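Local coordinates for protein AlyGC (PDB 5GKD) that probably cleaves alginate by beta-elimination, as a calcium-containing lyase of polysaccharide lyase family 6, at residues F38-T49 with L68-S76; N318-S328 with N348-D359. All coordinates share one frame; numbering follows the deposited sequence.

Contact 1 (F38-T49 with L68-S76); sequences FEAKGNENKPIT and LAGEHLIVS
Phe38 and Ala69 begin a parallel ladder: Ala69 N gives to Phe38 O at 2.9 Å, and Ala40 N gives to Ala69 O. The bond from Glu71 N to Ala40 O is weak. Gly42 N then reaches Glu71 O. Past the loop after Gly42 the ladder resumes, with Ile48 N on His72 O and Ile74 N on Ile48 O at 3.0 Å.

Apolar packing fills the angle between the two ladders. With CG anti to the backbone N (chi1 -172°), the Phe38 ring passes alongside Leu73 and Val75. Its CE2 meets Leu73 CB at 3.7 Å, and its CD2 meets Val75 CG2 at 3.6 Å. Leu73 CD2 extends the cluster to Ala40 CB at 3.8 Å.

This is the corner of a right-handed parallel beta-helix, the fold of the pectate lyase-like clan. Both segments turn from one face of the coil to the next, and the turns lie one above the other. Tyr11 and Leu15 of helix 8-17, near the N-terminal end of the beta-helix, also touch Phe38.

Flat and polar groups gather at the turn itself. One face of the His72 ring lies on the Asn43-Glu44 peptide, with Glu44 N 3.6 Å from the ring plane, over its centre. The ring of His103 also meets it, with the two planes nearly parallel. A water donates to both Gly42 O and Glu71 OE2. On the Ala69 side, the CB atoms of Glu39 and Ala69 touch at 3.8 Å, while the Glu39 carboxylate forms a salt bridge with Arg95.

Contact 2 (N318-S328 with N348-D359); sequences NVEHIQFAAGS and NDQGTDGITAFD
Ile322 and Ile355 pair in the tightly packed part, where two short parallel strands lie in register. Ile322 N gives to Gly354 O in an almost linear bond (176°), although the donor stands above the carbonyl plane. Thr356 N gives to Ile322 O at 2.9 Å. Phe324 N to Thr356 O and Phe358 N to Phe324 O complete the ladder.

On the buried side, Ile355 CG1 touches Ile322 CB at 3.9 Å. Its other branch, CG2, is anti to the backbone N and meets the edge of the Phe324 ring at CE2, 3.6 Å away. On the opposite face, the CE2 and CZ rim of Phe358 meets the Gln323 side chain, ring and amide planes 55° apart. Gln323 OE1 comes to 3.3 Å from Phe358 CE2.

The Ser328 end is polar but close. Ser328, the last residue of a type II beta turn that begins at Ala325, gives from OG to Asp359 OD2 at 2.8 Å. Asn293 also binds that oxygen.

The loose, solvent side is the Asn318 end, with Glu320, Asp349 and Gln350 exposed. Asn318 OD1 accepts from Asp349 N at 3.2 Å, and its ND2 makes a weak bond to Asp349 OD2. One water lies within hydrogen-bonding distance of Val319 O and Asp353 O. A second donates to Glu320 O and accepts a weak bond from Asn348 ND2.

These are successive rungs of one beta-helix face. Strand 289-292 flanks 322-326 on the side away from 355-357. Inside the coil, Ile322 packs on Ile346 of strand 339-347, and Phe324 meets Phe366 of strand 364-372 edge-to-face.

Contact 1 precedes contact 2 along the chain, and both belong to the same chondroitinase B-like region. Their centres are 49 Å apart and their nearest atoms about 37 Å, so they do not touch. They share one parallel face of the N-terminal beta-helix. Strands 35-41 and 65-69 begin that face, and strands 322-326 and 355-357 end it. Contact 1 also takes in the next face, through strands 48-52 and 73-81. The rungs between the two contacts include strand 214-219, whose Glu214 binds calcium and lines the carbonate pocket. The contacts thus belong to the two ends of the scaffold that carries this site.

Contact 1 (F38-T49 with L68-S76)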
loop_
_atom_site.group_PDB
_atom_site.type_symbol
_atom_site.label_atom_id
_atom_site.label_comp_id
_atom_site.label_asym_id
_atom_site.label_seq_id
_atom_site.Cartn_x
_atom_site.Cartn_y
_atom_site.Cartn_z
ATOM N N PHE A 38 -26.828 22.778 -9.096
ATOM C CA PHE A 38 -28.045 23.545 -8.860
ATOM C C PHE A 38 -27.674 25.007 -9.052
ATOM O O PHE A 38 -27.264 25.691 -8.117
ATOM C CB PHE A 38 -28.587 23.284 -7.463
ATOM C CG PHE A 38 -29.938 23.894 -7.210
ATOM C CD1 PHE A 38 -30.899 23.919 -8.198
ATOM C CD2 PHE A 38 -30.250 24.414 -5.981
ATOM C CE1 PHE A 38 -32.138 24.471 -7.946
ATOM C CE2 PHE A 38 -31.495 24.957 -5.729
ATOM C CZ PHE A 38 -32.429 24.993 -6.701
ATOM N N GLU A 39 -27.815 25.481 -10.281
ATOM C CA GLU A 39 -27.383 26.816 -10.671
ATOM C C GLU A 39 -28.596 27.538 -11.221
ATOM O O GLU A 39 -29.083 27.205 -12.311
ATOM C CB GLU A 39 -26.250 26.762 -11.699
ATOM C CG GLU A 39 -25.902 28.128 -12.275
ATOM C CD GLU A 39 -24.595 28.131 -13.016
ATOM O OE1 GLU A 39 -23.908 29.172 -12.996
ATOM O OE2 GLU A 39 -24.258 27.094 -13.624
ATOM N N ALA A 40 -29.079 28.505 -10.452
ATOM C CA ALA A 40 -30.306 29.217 -10.743
ATOM C C ALA A 40 -30.286 30.527 -9.969
ATOM O O ALA A 40 -29.386 30.797 -9.173
ATOM C CB ALA A 40 -31.529 28.374 -10.377
ATOM N N LYS A 41 -31.304 31.341 -10.205
ATOM C CA LYS A 41 -31.412 32.631 -9.537
ATOM C C LYS A 41 -32.845 32.785 -9.059
ATOM O O LYS A 41 -33.738 33.145 -9.826
ATOM C CB LYS A 41 -31.011 33.771 -10.451
ATOM C CG LYS A 41 -29.567 33.669 -10.906
ATOM C CD LYS A 41 -28.643 34.724 -10.265
ATOM C CE LYS A 41 -27.216 34.636 -10.757
ATOM N NZ LYS A 41 -27.098 34.737 -12.228
ATOM N N GLY A 42 -33.064 32.478 -7.798
ATOM C CA GLY A 42 -34.314 32.808 -7.168
ATOM C C GLY A 42 -34.383 34.276 -6.809
ATOM O O GLY A 42 -33.557 35.106 -7.194
ATOM N N ASN A 43 -35.380 34.566 -5.994
ATOM C CA ASN A 43 -35.829 35.884 -5.601
ATOM C C ASN A 43 -35.788 35.963 -4.089
ATOM O O ASN A 43 -36.075 34.977 -3.416
ATOM C CB ASN A 43 -37.292 36.073 -6.032
ATOM C CG ASN A 43 -37.558 37.378 -6.607
ATOM O OD1 ASN A 43 -37.153 37.680 -7.675
ATOM N ND2 ASN A 43 -38.284 38.181 -5.936
ATOM N N GLU A 44 -35.532 37.155 -3.554
ATOM C CA GLU A 44 -35.632 37.324 -2.108
ATOM C C GLU A 44 -36.994 36.873 -1.582
ATOM O O GLU A 44 -37.078 36.210 -0.546
ATOM C CB GLU A 44 -35.348 38.778 -1.726
ATOM C CG GLU A 44 -35.187 38.986 -0.229
ATOM C CD GLU A 44 -34.755 40.405 0.124
ATOM O OE1 GLU A 44 -34.119 41.067 -0.727
ATOM O OE2 GLU A 44 -35.049 40.855 1.256
ATOM N N ASN A 45 -38.068 37.192 -2.288
ATOM C CA ASN A 45 -39.383 36.705 -1.871
ATOM C C ASN A 45 -39.713 35.311 -2.404
ATOM O O ASN A 45 -40.554 34.619 -1.821
ATOM C CB ASN A 45 -40.482 37.680 -2.323
ATOM C CG ASN A 45 -40.331 39.062 -1.703
ATOM O OD1 ASN A 45 -40.279 39.209 -0.476
ATOM N ND2 ASN A 45 -40.243 40.085 -2.554
ATOM N N LYS A 46 -39.099 34.893 -3.509
ATOM C CA LYS A 46 -39.449 33.643 -4.177
ATOM C C LYS A 46 -38.162 32.899 -4.486
ATOM O O LYS A 46 -37.553 33.107 -5.541
ATOM C CB LYS A 46 -40.250 33.898 -5.450
ATOM C CG LYS A 46 -41.400 34.871 -5.279
ATOM C CD LYS A 46 -42.577 34.446 -6.113
ATOM C CE LYS A 46 -43.295 35.636 -6.672
ATOM N NZ LYS A 46 -44.087 35.244 -7.876
ATOM N N PRO A 47 -37.707 32.040 -3.592
ATOM C CA PRO A 47 -36.505 31.254 -3.865
ATOM C C PRO A 47 -36.804 30.116 -4.832
ATOM O O PRO A 47 -37.951 29.744 -5.063
ATOM C CB PRO A 47 -36.132 30.722 -2.482
ATOM C CG PRO A 47 -37.455 30.533 -1.830
ATOM C CD PRO A 47 -38.302 31.695 -2.290
ATOM N N ILE A 48 -35.746 29.563 -5.408
ATOM C CA ILE A 48 -35.857 28.349 -6.215
ATOM C C ILE A 48 -35.334 27.184 -5.390
ATOM O O ILE A 48 -34.222 27.246 -4.855
ATOM C CB ILE A 48 -35.096 28.475 -7.539
ATOM C CG1 ILE A 48 -35.581 29.702 -8.305
ATOM C CG2 ILE A 48 -35.297 27.234 -8.384
ATOM C CD1 ILE A 48 -34.777 29.967 -9.546
ATOM N N THR A 49 -36.138 26.137 -5.270
ATOM C CA THR A 49 -35.891 25.046 -4.342
ATOM C C THR A 49 -35.616 23.756 -5.110
ATOM O O THR A 49 -36.265 23.471 -6.120
ATOM C CB THR A 49 -37.099 24.872 -3.407
ATOM O OG1 THR A 49 -37.297 26.074 -2.653
ATOM C CG2 THR A 49 -36.913 23.709 -2.457
ATOM N N LEU A 68 -24.141 24.382 -5.453
ATOM C CA LEU A 68 -25.075 25.493 -5.573
ATOM C C LEU A 68 -24.374 26.669 -6.238
ATOM O O LEU A 68 -23.219 26.958 -5.930
ATOM C CB LEU A 68 -25.606 25.939 -4.207
ATOM C CG LEU A 68 -26.582 25.034 -3.473
ATOM C CD1 LEU A 68 -25.837 23.882 -2.800
ATOM C CD2 LEU A 68 -27.420 25.812 -2.451
ATOM N N ALA A 69 -25.072 27.350 -7.142
ATOM C CA ALA A 69 -24.489 28.506 -7.821
ATOM C C ALA A 69 -25.586 29.507 -8.148
ATOM O O ALA A 69 -26.644 29.114 -8.641
ATOM C CB ALA A 69 -23.750 28.070 -9.095
ATOM N N GLY A 70 -25.343 30.787 -7.877
ATOM C CA GLY A 70 -26.386 31.786 -8.058
ATOM C C GLY A 70 -26.844 32.401 -6.752
ATOM O O GLY A 70 -26.024 32.693 -5.897
ATOM N N GLU A 71 -28.138 32.588 -6.556
ATOM C CA GLU A 71 -28.592 33.196 -5.315
ATOM C C GLU A 71 -30.040 32.825 -5.051
ATOM O O GLU A 71 -30.784 32.448 -5.960
ATOM C CB GLU A 71 -28.432 34.725 -5.344
ATOM C CG GLU A 71 -28.945 35.380 -6.604
ATOM C CD GLU A 71 -28.924 36.899 -6.517
ATOM O OE1 GLU A 71 -28.187 37.439 -5.672
ATOM O OE2 GLU A 71 -29.674 37.554 -7.271
ATOM N N HIS A 72 -30.428 32.945 -3.777
ATOM C CA HIS A 72 -31.784 32.658 -3.317
ATOM C C HIS A 72 -32.217 31.237 -3.678
ATOM O O HIS A 72 -33.320 30.995 -4.167
ATOM C CB HIS A 72 -32.757 33.716 -3.844
ATOM C CG HIS A 72 -32.443 35.088 -3.330
ATOM N ND1 HIS A 72 -32.685 35.467 -2.023
ATOM C CD2 HIS A 72 -31.844 36.148 -3.923
ATOM C CE1 HIS A 72 -32.278 36.711 -1.846
ATOM N NE2 HIS A 72 -31.758 37.146 -2.980
ATOM N N LEU A 73 -31.341 30.283 -3.399
ATOM C CA LEU A 73 -31.620 28.870 -3.599
ATOM C C LEU A 73 -31.848 28.189 -2.257
ATOM O O LEU A 73 -31.318 28.616 -1.228
ATOM C CB LEU A 73 -30.460 28.180 -4.325
ATOM C CG LEU A 73 -29.950 28.943 -5.551
ATOM C CD1 LEU A 73 -28.691 28.285 -6.118
ATOM C CD2 LEU A 73 -31.040 29.053 -6.626
ATOM N N ILE A 74 -32.626 27.114 -2.285
ATOM C CA ILE A 74 -32.817 26.239 -1.137
ATOM C C ILE A 74 -32.691 24.793 -1.603
ATOM O O ILE A 74 -33.281 24.417 -2.616
ATOM C CB ILE A 74 -34.184 26.454 -0.477
ATOM C CG1 ILE A 74 -34.382 27.927 -0.116
ATOM C CG2 ILE A 74 -34.300 25.569 0.747
ATOM C CD1 ILE A 74 -35.731 28.194 0.510
ATOM N N VAL A 75 -31.925 23.986 -0.875
ATOM C CA VAL A 75 -31.825 22.551 -1.122
ATOM C C VAL A 75 -32.224 21.819 0.155
ATOM O O VAL A 75 -31.709 22.137 1.234
ATOM C CB VAL A 75 -30.406 22.142 -1.544
ATOM C CG1 VAL A 75 -30.348 20.640 -1.764
ATOM C CG2 VAL A 75 -29.969 22.878 -2.790
ATOM N N SER A 76 -33.123 20.836 0.042
ATOM C CA SER A 76 -33.587 20.151 1.244
ATOM C C SER A 76 -34.034 18.724 0.951
ATOM O O SER A 76 -34.414 18.379 -0.168
ATOM C CB SER A 76 -34.735 20.906 1.915
ATOM O OG SER A 76 -35.901 20.867 1.127
HETATM O O HOH W 1 -32.568 37.835 -7.578
#

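Contact 2 (N318-S328 with N348-D359)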
loop_
_atom_site.group_PDB
_atom_site.type_symbol
_atom_site.label_atom_id
_atom_site.label_comp_id
_atom_site.label_asym_id
_atom_site.label_seq_id
_atom_site.Cartn_x
_atom_site.Cartn_y
_atom_site.Cartn_z
ATOM N N ASN A 318 -15.317 19.732 37.596
ATOM C CA ASN A 318 -14.478 18.546 37.402
ATOM C C ASN A 318 -13.750 18.598 36.058
ATOM O O ASN A 318 -13.725 17.630 35.296
ATOM C CB ASN A 318 -15.298 17.264 37.541
ATOM C CG ASN A 318 -15.862 17.090 38.947
ATOM O OD1 ASN A 318 -15.353 17.670 39.895
ATOM N ND2 ASN A 318 -16.915 16.300 39.081
ATOM N N VAL A 319 -13.182 19.758 35.748
ATOM C CA VAL A 319 -12.320 19.915 34.586
ATOM C C VAL A 319 -10.912 19.642 35.086
ATOM O O VAL A 319 -10.410 20.347 35.962
ATOM C CB VAL A 319 -12.463 21.307 33.959
ATOM C CG1 VAL A 319 -11.413 21.539 32.890
ATOM C CG2 VAL A 319 -13.857 21.450 33.349
ATOM N N GLU A 320 -10.299 18.571 34.587
ATOM C CA GLU A 320 -9.070 18.109 35.212
ATOM C C GLU A 320 -7.899 19.034 34.922
ATOM O O GLU A 320 -7.019 19.178 35.770
ATOM C CB GLU A 320 -8.768 16.675 34.779
ATOM C CG GLU A 320 -9.888 15.724 35.201
ATOM C CD GLU A 320 -9.629 14.259 34.891
ATOM O OE1 GLU A 320 -8.517 13.903 34.436
ATOM O OE2 GLU A 320 -10.560 13.456 35.120
ATOM N N HIS A 321 -7.865 19.694 33.766
ATOM C CA HIS A 321 -6.718 20.536 33.448
ATOM C C HIS A 321 -7.152 21.894 32.915
ATOM O O HIS A 321 -7.888 21.978 31.926
ATOM C CB HIS A 321 -5.781 19.831 32.466
ATOM C CG HIS A 321 -5.171 18.585 33.026
ATOM N ND1 HIS A 321 -4.087 18.607 33.874
ATOM C CD2 HIS A 321 -5.515 17.285 32.892
ATOM C CE1 HIS A 321 -3.779 17.373 34.227
ATOM N NE2 HIS A 321 -4.631 16.553 33.646
ATOM N N ILE A 322 -6.685 22.947 33.582
ATOM C CA ILE A 322 -6.740 24.318 33.105
ATOM C C ILE A 322 -5.294 24.751 32.950
ATOM O O ILE A 322 -4.572 24.861 33.946
ATOM C CB ILE A 322 -7.477 25.252 34.078
ATOM C CG1 ILE A 322 -8.954 24.878 34.216
ATOM C CG2 ILE A 322 -7.316 26.697 33.644
ATOM C CD1 ILE A 322 -9.651 25.676 35.321
ATOM N N GLN A 323 -4.856 25.013 31.722
ATOM C CA GLN A 323 -3.436 25.184 31.462
ATOM C C GLN A 323 -3.169 26.552 30.855
ATOM O O GLN A 323 -3.724 26.899 29.806
ATOM C CB GLN A 323 -2.922 24.043 30.588
ATOM C CG GLN A 323 -3.134 22.700 31.279
ATOM C CD GLN A 323 -2.218 21.577 30.778
ATOM O OE1 GLN A 323 -1.612 21.673 29.716
ATOM N NE2 GLN A 323 -2.122 20.508 31.557
ATOM N N PHE A 324 -2.327 27.332 31.527
ATOM C CA PHE A 324 -1.948 28.659 31.076
ATOM C C PHE A 324 -0.527 28.614 30.539
ATOM O O PHE A 324 0.324 27.890 31.065
ATOM C CB PHE A 324 -2.044 29.682 32.215
ATOM C CG PHE A 324 -3.419 29.810 32.814
ATOM C CD1 PHE A 324 -4.450 30.403 32.102
ATOM C CD2 PHE A 324 -3.668 29.395 34.101
ATOM C CE1 PHE A 324 -5.712 30.549 32.669
ATOM C CE2 PHE A 324 -4.926 29.547 34.671
ATOM C CZ PHE A 324 -5.943 30.121 33.954
ATOM N N ALA A 325 -0.281 29.400 29.495
ATOM C CA ALA A 325 0.987 29.391 28.769
ATOM C C ALA A 325 1.332 28.000 28.232
ATOM O O ALA A 325 2.503 27.651 28.084
ATOM C CB ALA A 325 2.115 29.940 29.638
ATOM N N ALA A 326 0.316 27.203 27.918
ATOM C CA ALA A 326 0.541 25.863 27.385
ATOM C C ALA A 326 1.293 25.909 26.057
ATOM O O ALA A 326 1.096 26.802 25.238
ATOM C CB ALA A 326 -0.794 25.141 27.203
ATOM N N GLY A 327 2.162 24.934 25.849
ATOM C CA GLY A 327 3.025 24.939 24.693
ATOM C C GLY A 327 4.294 25.743 24.854
ATOM O O GLY A 327 5.057 25.865 23.887
ATOM N N SER A 328 4.551 26.298 26.036
ATOM C CA SER A 328 5.737 27.123 26.218
ATOM C C SER A 328 6.991 26.306 25.954
ATOM O O SER A 328 7.154 25.204 26.492
ATOM C CB SER A 328 5.781 27.688 27.636
ATOM O OG SER A 328 6.998 28.375 27.864
ATOM N N ASN A 348 -14.111 21.464 41.753
ATOM C CA ASN A 348 -13.377 20.252 41.419
ATOM C C ASN A 348 -13.313 19.386 42.662
ATOM O O ASN A 348 -12.914 19.869 43.723
ATOM C CB ASN A 348 -11.969 20.612 40.920
ATOM C CG ASN A 348 -11.264 19.460 40.258
ATOM O OD1 ASN A 348 -11.416 18.318 40.658
ATOM N ND2 ASN A 348 -10.475 19.760 39.244
ATOM N N ASP A 349 -13.707 18.121 42.548
ATOM C CA ASP A 349 -13.655 17.221 43.691
ATOM C C ASP A 349 -12.382 16.374 43.730
ATOM O O ASP A 349 -12.331 15.378 44.459
ATOM C CB ASP A 349 -14.904 16.330 43.725
ATOM C CG ASP A 349 -15.054 15.453 42.493
ATOM O OD1 ASP A 349 -14.046 15.029 41.900
ATOM O OD2 ASP A 349 -16.207 15.172 42.116
ATOM N N GLN A 350 -11.354 16.737 42.968
ATOM C CA GLN A 350 -10.129 15.949 42.926
ATOM C C GLN A 350 -9.029 16.521 43.811
ATOM O O GLN A 350 -7.905 16.018 43.783
ATOM C CB GLN A 350 -9.633 15.809 41.486
ATOM C CG GLN A 350 -10.417 14.792 40.670
ATOM C CD GLN A 350 -10.522 13.435 41.371
ATOM O OE1 GLN A 350 -9.549 12.673 41.426
ATOM N NE2 GLN A 350 -11.709 13.131 41.912
ATOM N N GLY A 351 -9.331 17.543 44.610
ATOM C CA GLY A 351 -8.390 18.082 45.565
ATOM C C GLY A 351 -7.583 19.263 45.071
ATOM O O GLY A 351 -6.860 19.878 45.862
ATOM N N THR A 352 -7.695 19.602 43.799
ATOM C CA THR A 352 -6.912 20.664 43.207
ATOM C C THR A 352 -7.832 21.524 42.355
ATOM O O THR A 352 -8.917 21.097 41.956
ATOM C CB THR A 352 -5.768 20.073 42.360
ATOM O OG1 THR A 352 -4.830 21.090 42.020
ATOM C CG2 THR A 352 -6.312 19.455 41.081
ATOM N N ASP A 353 -7.391 22.746 42.073
ATOM C CA ASP A 353 -8.122 23.566 41.119
ATOM C C ASP A 353 -7.839 23.182 39.666
ATOM O O ASP A 353 -8.420 23.780 38.762
ATOM C CB ASP A 353 -7.823 25.049 41.361
ATOM C CG ASP A 353 -6.367 25.411 41.144
ATOM O OD1 ASP A 353 -5.537 24.529 40.844
ATOM O OD2 ASP A 353 -6.044 26.604 41.292
ATOM N N GLY A 354 -6.975 22.198 39.424
ATOM C CA GLY A 354 -6.632 21.743 38.099
ATOM C C GLY A 354 -5.722 22.659 37.305
ATOM O O GLY A 354 -5.417 22.344 36.151
ATOM N N ILE A 355 -5.249 23.756 37.887
ATOM C CA ILE A 355 -4.518 24.768 37.134
ATOM C C ILE A 355 -3.035 24.430 37.104
ATOM O O ILE A 355 -2.439 24.093 38.134
ATOM C CB ILE A 355 -4.747 26.160 37.731
ATOM C CG1 ILE A 355 -6.196 26.593 37.516
ATOM C CG2 ILE A 355 -3.773 27.147 37.142
ATOM C CD1 ILE A 355 -6.605 27.799 38.366
ATOM N N THR A 356 -2.435 24.529 35.916
ATOM C CA THR A 356 -0.991 24.444 35.761
ATOM C C THR A 356 -0.525 25.611 34.901
ATOM O O THR A 356 -1.054 25.824 33.808
ATOM C CB THR A 356 -0.560 23.122 35.111
ATOM O OG1 THR A 356 -1.084 22.018 35.851
ATOM C CG2 THR A 356 0.967 23.012 35.075
ATOM N N ALA A 357 0.471 26.354 35.374
ATOM C CA ALA A 357 1.110 27.386 34.568
ATOM C C ALA A 357 2.444 26.865 34.049
ATOM O O ALA A 357 3.231 26.289 34.810
ATOM C CB ALA A 357 1.318 28.674 35.368
ATOM N N PHE A 358 2.700 27.070 32.760
ATOM C CA PHE A 358 3.908 26.575 32.118
ATOM C C PHE A 358 4.900 27.688 31.796
ATOM O O PHE A 358 5.970 27.416 31.238
ATOM C CB PHE A 358 3.533 25.781 30.856
ATOM C CG PHE A 358 2.770 24.511 31.152
ATOM C CD1 PHE A 358 3.441 23.338 31.426
ATOM C CD2 PHE A 358 1.391 24.507 31.191
ATOM C CE1 PHE A 358 2.753 22.168 31.723
ATOM C CE2 PHE A 358 0.688 23.341 31.478
ATOM C CZ PHE A 358 1.373 22.167 31.746
ATOM N N ASP A 359 4.585 28.922 32.157
ATOM C CA ASP A 359 5.428 30.085 31.888
ATOM C C ASP A 359 4.918 31.210 32.782
ATOM O O ASP A 359 3.999 31.020 33.585
ATOM C CB ASP A 359 5.395 30.462 30.399
ATOM C CG ASP A 359 6.624 31.235 29.941
ATOM O OD1 ASP A 359 7.171 32.056 30.700
ATOM O OD2 ASP A 359 7.043 31.019 28.791
HETATM O O HOH W 2 -10.618 22.617 37.448
HETATM O O HOH W 3 -8.031 17.696 38.405
HETATM O O HOH W 4 -3.353 21.584 34.886
#